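PDB 3SN4: putative L-alanine-DL-glutamate epimerase from Burkholderia xenovorans LB400, which probably acts as a metal-dependent racemase or epimerase of the mandelate racemase/muconate lactonizing enzyme family, binding a magnesium ion together with 2-oxoglutarate. Local coordinates for residues Glu245-Ser250 and Ile265-Thr270; Asp287-Asp292 and Ile313-His318. All blocks are in the same frame, centred on the assembly; numbering follows the deposited sequence.

Contact 1 (Glu245-Ser250 and Ile265-Thr270); sequences EIDSYS and ISSCET. With MG (magnesium ion), chain B; NA (sodium ion), chain E; AKG (2-oxoglutaric acid), chain C.
The magnesium site at the C-terminal ends of the parallel barrel strands, as in other members of the enolase superfamily, is built here by Glu245 and Glu269. Their side chains cross at about a right angle with carboxylate planes 77° apart, and Glu245 OE1 and Glu269 OE2 approach to 2.8 Å because both bind the metal. Glu245 OE1 lies 2.1 Å and Glu269 OE2 2.2 Å from the magnesium ion. Asp219, 2-oxoglutarate O2 and O5 and a water complete the site, while Glu245 OE2 is held by Lys163 and Trp243. The segments join through the parallel bridge of Glu245 with Ser266, where Ile246 N donates to Ser266 O (2.9 Å, 162° at the hydrogen). Ser267 OG donates to Ile246 O at 2.5 Å, a short, poorly angled bond; a water donates to this OG and accepts from Ser248 N. Asp247 OD1 takes protons from two waters that accept from Glu269 N and Thr270 N. Farther out, Thr270 OG1 donates a long bond to Tyr249 OH (3.3 Å); Tyr249 OH and Thr270 O share a sodium ion with Pro78 O of a second subunit. Helix 251-259 covers Ile246 and Ser267 through Leu254, whereas strand 288-291 packs Ile290 against Glu245 and Glu269.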
# COMPACT_ATOMS: atom_id res chain seq x y z
N GLU A 245 11.69 -21.58 14.57
CA GLU A 245 12.61 -20.48 14.52
C GLU A 245 13.26 -20.48 13.16
O GLU A 245 13.78 -21.51 12.70
CB GLU A 245 13.63 -20.66 15.62
CG GLU A 245 14.51 -19.46 15.96
CD GLU A 245 15.27 -19.71 17.27
OE1 GLU A 245 16.37 -19.17 17.42
OE2 GLU A 245 14.78 -20.45 18.15
N ILE A 246 13.22 -19.32 12.51
CA ILE A 246 13.68 -19.19 11.12
C ILE A 246 14.40 -17.85 11.03
O ILE A 246 13.81 -16.80 11.30
CB ILE A 246 12.50 -19.19 10.15
CG1 ILE A 246 11.82 -20.57 10.11
CG2 ILE A 246 12.93 -18.81 8.70
CD1 ILE A 246 10.47 -20.58 9.37
N ASP A 247 15.67 -17.88 10.67
CA ASP A 247 16.38 -16.65 10.38
C ASP A 247 16.37 -16.31 8.90
O ASP A 247 16.58 -17.19 8.05
CB ASP A 247 17.81 -16.75 10.87
CG ASP A 247 17.89 -16.98 12.35
OD1 ASP A 247 17.32 -16.17 13.12
OD2 ASP A 247 18.54 -17.97 12.71
N SER A 248 16.16 -15.04 8.60
CA SER A 248 15.94 -14.58 7.23
C SER A 248 16.28 -13.13 7.13
O SER A 248 15.97 -12.35 8.05
CB SER A 248 14.47 -14.76 6.80
OG SER A 248 14.30 -14.25 5.48
N TYR A 249 16.90 -12.75 6.02
CA TYR A 249 17.10 -11.34 5.68
C TYR A 249 16.07 -10.85 4.69
O TYR A 249 16.26 -9.82 4.04
CB TYR A 249 18.51 -11.11 5.20
CG TYR A 249 19.52 -11.37 6.28
CD1 TYR A 249 19.39 -10.77 7.53
CD2 TYR A 249 20.57 -12.25 6.07
CE1 TYR A 249 20.32 -11.02 8.54
CE2 TYR A 249 21.52 -12.49 7.08
CZ TYR A 249 21.38 -11.89 8.30
OH TYR A 249 22.32 -12.12 9.29
N SER A 250 14.97 -11.59 4.62
CA SER A 250 13.83 -11.25 3.77
C SER A 250 12.56 -11.16 4.63
O SER A 250 11.89 -12.17 4.86
CB SER A 250 13.64 -12.26 2.65
OG SER A 250 12.51 -11.90 1.86
N ILE A 265 5.96 -18.54 14.85
CA ILE A 265 7.23 -18.33 14.22
C ILE A 265 8.05 -17.32 15.01
O ILE A 265 7.57 -16.22 15.34
CB ILE A 265 7.05 -17.81 12.78
CG1 ILE A 265 6.29 -18.84 11.92
CG2 ILE A 265 8.38 -17.38 12.16
CD1 ILE A 265 6.93 -20.24 11.79
N SER A 266 9.29 -17.70 15.32
CA SER A 266 10.24 -16.78 15.89
C SER A 266 11.42 -16.50 14.95
O SER A 266 11.77 -17.32 14.09
CB SER A 266 10.75 -17.34 17.22
OG SER A 266 11.47 -18.53 17.05
N SER A 267 12.04 -15.35 15.12
CA SER A 267 13.19 -14.95 14.30
C SER A 267 13.86 -13.76 14.97
O SER A 267 13.48 -13.38 16.07
CB SER A 267 12.74 -14.56 12.87
OG SER A 267 13.84 -14.38 11.97
N CYS A 268 14.85 -13.20 14.25
CA CYS A 268 15.50 -11.91 14.55
C CYS A 268 16.78 -11.96 15.40
O CYS A 268 17.31 -10.90 15.72
CB CYS A 268 14.56 -10.93 15.20
SG CYS A 268 12.97 -10.71 14.32
N GLU A 269 17.26 -13.15 15.76
CA GLU A 269 18.40 -13.27 16.69
C GLU A 269 19.66 -12.60 16.18
O GLU A 269 20.59 -12.32 16.96
CB GLU A 269 18.69 -14.74 17.04
CG GLU A 269 19.46 -15.53 15.98
CD GLU A 269 19.56 -17.03 16.26
OE1 GLU A 269 20.50 -17.65 15.72
OE2 GLU A 269 18.70 -17.59 16.99
N THR A 270 19.76 -12.40 14.87
CA THR A 270 20.97 -11.81 14.31
C THR A 270 20.82 -10.34 14.01
O THR A 270 21.72 -9.76 13.42
CB THR A 270 21.43 -12.56 13.00
OG1 THR A 270 20.47 -12.40 11.96
CG2 THR A 270 21.67 -14.05 13.27
MG MG B . 18.26 -19.72 16.69
NA NA E . 22.73 -9.74 10.87
C1 AKG C . 20.10 -20.32 18.88
O1 AKG C . 20.70 -20.42 19.98
O2 AKG C . 18.83 -20.20 18.83
C2 AKG C . 20.87 -20.30 17.60
O5 AKG C . 20.29 -20.36 16.52
C3 AKG C . 22.37 -20.12 17.53
C4 AKG C . 23.27 -21.36 17.41
C5 AKG C . 23.04 -22.41 16.34
O3 AKG C . 22.09 -23.21 16.50
O4 AKG C . 23.84 -22.49 15.36
O HOH W 1 17.83 -13.40 12.61
O HOH W 2 16.16 -16.10 15.38
O HOH W 3 20.84 -18.71 13.30
O HOH W 4 17.89 -19.36 14.72
O HOH W 5 15.75 -12.82 10.79
O HOH W 6 24.74 -8.30 10.61
O HOH W 7 21.35 -7.80 9.90

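Contact 2 (Asp287-Asp292 and Ile313-His318); sequences DVAIVD and INVAPH. With AKG (2-oxoglutaric acid), chain C.
Val291 and His318 meet within a right-handed beta-alpha-beta crossover of the enolase-type barrel: neighbouring parallel strands 288-291 and 314-317, their axes 32° apart, are joined mainly by helices 293-296 and 298-310. The backbone ladder alternates between them: Ala289 N donates to Asn314 O, Ala316 N to Ala289 O (3.0 Å), Val291 N to Ala316 O (2.9 Å) and His318 N to Val291 O (2.9 Å). Pro317, lacking an N-H, still brings its CA to 3.3 Å from Val291 O, giving this carbonyl a CA-H...O contact besides the His318 bond. At the start a water bridges the segments, donating to Asp287 O and accepting from Asn314 N. The side chain of Asn314 is satisfied by a neighbouring subunit, ND2 giving to Ala188 O and OD1 accepting from Lys225 NZ. Ala289, Val291 and Val315 share one face, Ile290 and Ala316 the other; Ala289 CB also touches Ile313 CG2, and Ile290 CG2 reaches His318 CB (3.8 Å). With CG anti to the backbone N in both residues (chi1 -166° for His318), Asp292 OD1 and His318 ND1 come to 2.8 Å, the nitrogen lying above the carboxylate plane. Tyr321 OH also bonds Asp292 OD1, and Asp292 OD2 caps Trp295 N. The bond from ND1, bent at 140°, together with the stack on Phe320, is consistent with a restrained His318 ring whose NE2 lies 3.2 Å from 2-oxoglutarate O1.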
# COMPACT_ATOMS: atom_id res chain seq x y z
N ASP A 287 5.81 -14.15 15.30
CA ASP A 287 5.08 -14.27 16.56
C ASP A 287 5.95 -13.79 17.72
O ASP A 287 5.47 -13.08 18.61
CB ASP A 287 4.66 -15.73 16.79
CG ASP A 287 3.54 -16.17 15.86
OD1 ASP A 287 2.39 -15.97 16.22
OD2 ASP A 287 3.80 -16.72 14.76
N VAL A 288 7.22 -14.25 17.74
CA VAL A 288 8.19 -13.90 18.77
C VAL A 288 9.49 -13.32 18.19
O VAL A 288 10.03 -13.88 17.25
CB VAL A 288 8.55 -15.17 19.56
CG1 VAL A 288 9.60 -14.87 20.58
CG2 VAL A 288 7.27 -15.75 20.22
N ALA A 289 9.97 -12.21 18.75
CA ALA A 289 11.24 -11.62 18.38
C ALA A 289 12.33 -12.07 19.33
O ALA A 289 12.27 -11.82 20.55
CB ALA A 289 11.17 -10.08 18.35
N ILE A 290 13.33 -12.73 18.78
CA ILE A 290 14.52 -13.14 19.54
C ILE A 290 15.48 -11.96 19.50
O ILE A 290 15.76 -11.42 18.44
CB ILE A 290 15.13 -14.42 18.97
CG1 ILE A 290 14.11 -15.58 19.16
CG2 ILE A 290 16.46 -14.78 19.68
CD1 ILE A 290 14.38 -16.85 18.34
N VAL A 291 15.95 -11.54 20.67
CA VAL A 291 16.84 -10.39 20.75
C VAL A 291 18.17 -10.87 21.29
O VAL A 291 18.22 -11.49 22.36
CB VAL A 291 16.27 -9.28 21.65
CG1 VAL A 291 17.20 -8.07 21.72
CG2 VAL A 291 14.88 -8.86 21.19
N ASP A 292 19.24 -10.58 20.56
CA ASP A 292 20.59 -10.86 21.06
C ASP A 292 21.17 -9.63 21.77
O ASP A 292 21.72 -8.69 21.14
CB ASP A 292 21.51 -11.33 19.95
CG ASP A 292 22.74 -12.04 20.49
OD1 ASP A 292 23.15 -13.08 19.92
OD2 ASP A 292 23.30 -11.56 21.50
N ILE A 313 4.30 -7.84 20.63
CA ILE A 313 5.19 -8.93 20.37
C ILE A 313 6.05 -9.17 21.63
O ILE A 313 6.65 -8.24 22.16
CB ILE A 313 6.10 -8.62 19.14
CG1 ILE A 313 5.25 -8.51 17.88
CG2 ILE A 313 7.18 -9.71 18.97
CD1 ILE A 313 5.98 -8.02 16.65
N ASN A 314 6.06 -10.40 22.10
CA ASN A 314 6.94 -10.82 23.19
C ASN A 314 8.32 -11.21 22.65
O ASN A 314 8.45 -11.70 21.50
CB ASN A 314 6.34 -11.96 23.99
CG ASN A 314 5.18 -11.51 24.90
OD1 ASN A 314 4.96 -10.32 25.12
ND2 ASN A 314 4.43 -12.48 25.40
N VAL A 315 9.34 -10.96 23.47
CA VAL A 315 10.73 -11.21 23.10
C VAL A 315 11.38 -12.31 23.92
O VAL A 315 10.96 -12.61 25.04
CB VAL A 315 11.57 -9.91 23.20
CG1 VAL A 315 10.98 -8.83 22.31
CG2 VAL A 315 11.69 -9.45 24.62
N ALA A 316 12.41 -12.90 23.34
CA ALA A 316 13.20 -13.94 23.97
C ALA A 316 14.67 -13.63 23.77
O ALA A 316 15.12 -13.47 22.64
CB ALA A 316 12.85 -15.31 23.36
N PRO A 317 15.45 -13.58 24.86
CA PRO A 317 16.90 -13.41 24.66
C PRO A 317 17.55 -14.60 23.97
O PRO A 317 17.20 -15.78 24.23
CB PRO A 317 17.46 -13.28 26.08
CG PRO A 317 16.41 -13.67 26.98
CD PRO A 317 15.10 -13.77 26.27
N HIS A 318 18.51 -14.26 23.12
CA HIS A 318 19.39 -15.24 22.50
C HIS A 318 20.53 -15.52 23.46
O HIS A 318 21.32 -14.62 23.77
CB HIS A 318 19.95 -14.64 21.22
CG HIS A 318 20.59 -15.63 20.32
ND1 HIS A 318 21.52 -15.26 19.38
CD2 HIS A 318 20.46 -16.98 20.24
CE1 HIS A 318 21.91 -16.34 18.72
NE2 HIS A 318 21.29 -17.40 19.23
C1 AKG C . 20.10 -20.32 18.88
O1 AKG C . 20.70 -20.42 19.98
O2 AKG C . 18.83 -20.20 18.83
C2 AKG C . 20.87 -20.30 17.60
O5 AKG C . 20.29 -20.36 16.52
C3 AKG C . 22.37 -20.12 17.53
C4 AKG C . 23.27 -21.36 17.41
C5 AKG C . 23.04 -22.41 16.34
O3 AKG C . 22.09 -23.21 16.50
O4 AKG C . 23.84 -22.49 15.36
O HOH W 8 4.60 -12.83 21.03

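Overall arrangement
Contacts 1 and 2 follow one another along the chain and belong to neighbouring parallel strands of one sheet in the enolase-like C-terminal barrel, their centres about 10 Å apart. Strands 265-267 and 288-291 join them directly: Ser267 O lies 2.8 Å from Ile290 N, a probable hydrogen bond. Contact 2 is buried throughout and rests mainly on a regular backbone ladder with apolar side chains on both faces. Contact 1 is also largely buried, but has a single backbone bond between its segments and relies on metals and waters, with Ser248 and Tyr249 partly exposed near other subunits. The two meet again at 2-oxoglutarate, reached through magnesium in contact 1 and by an imidazole edge in contact 2.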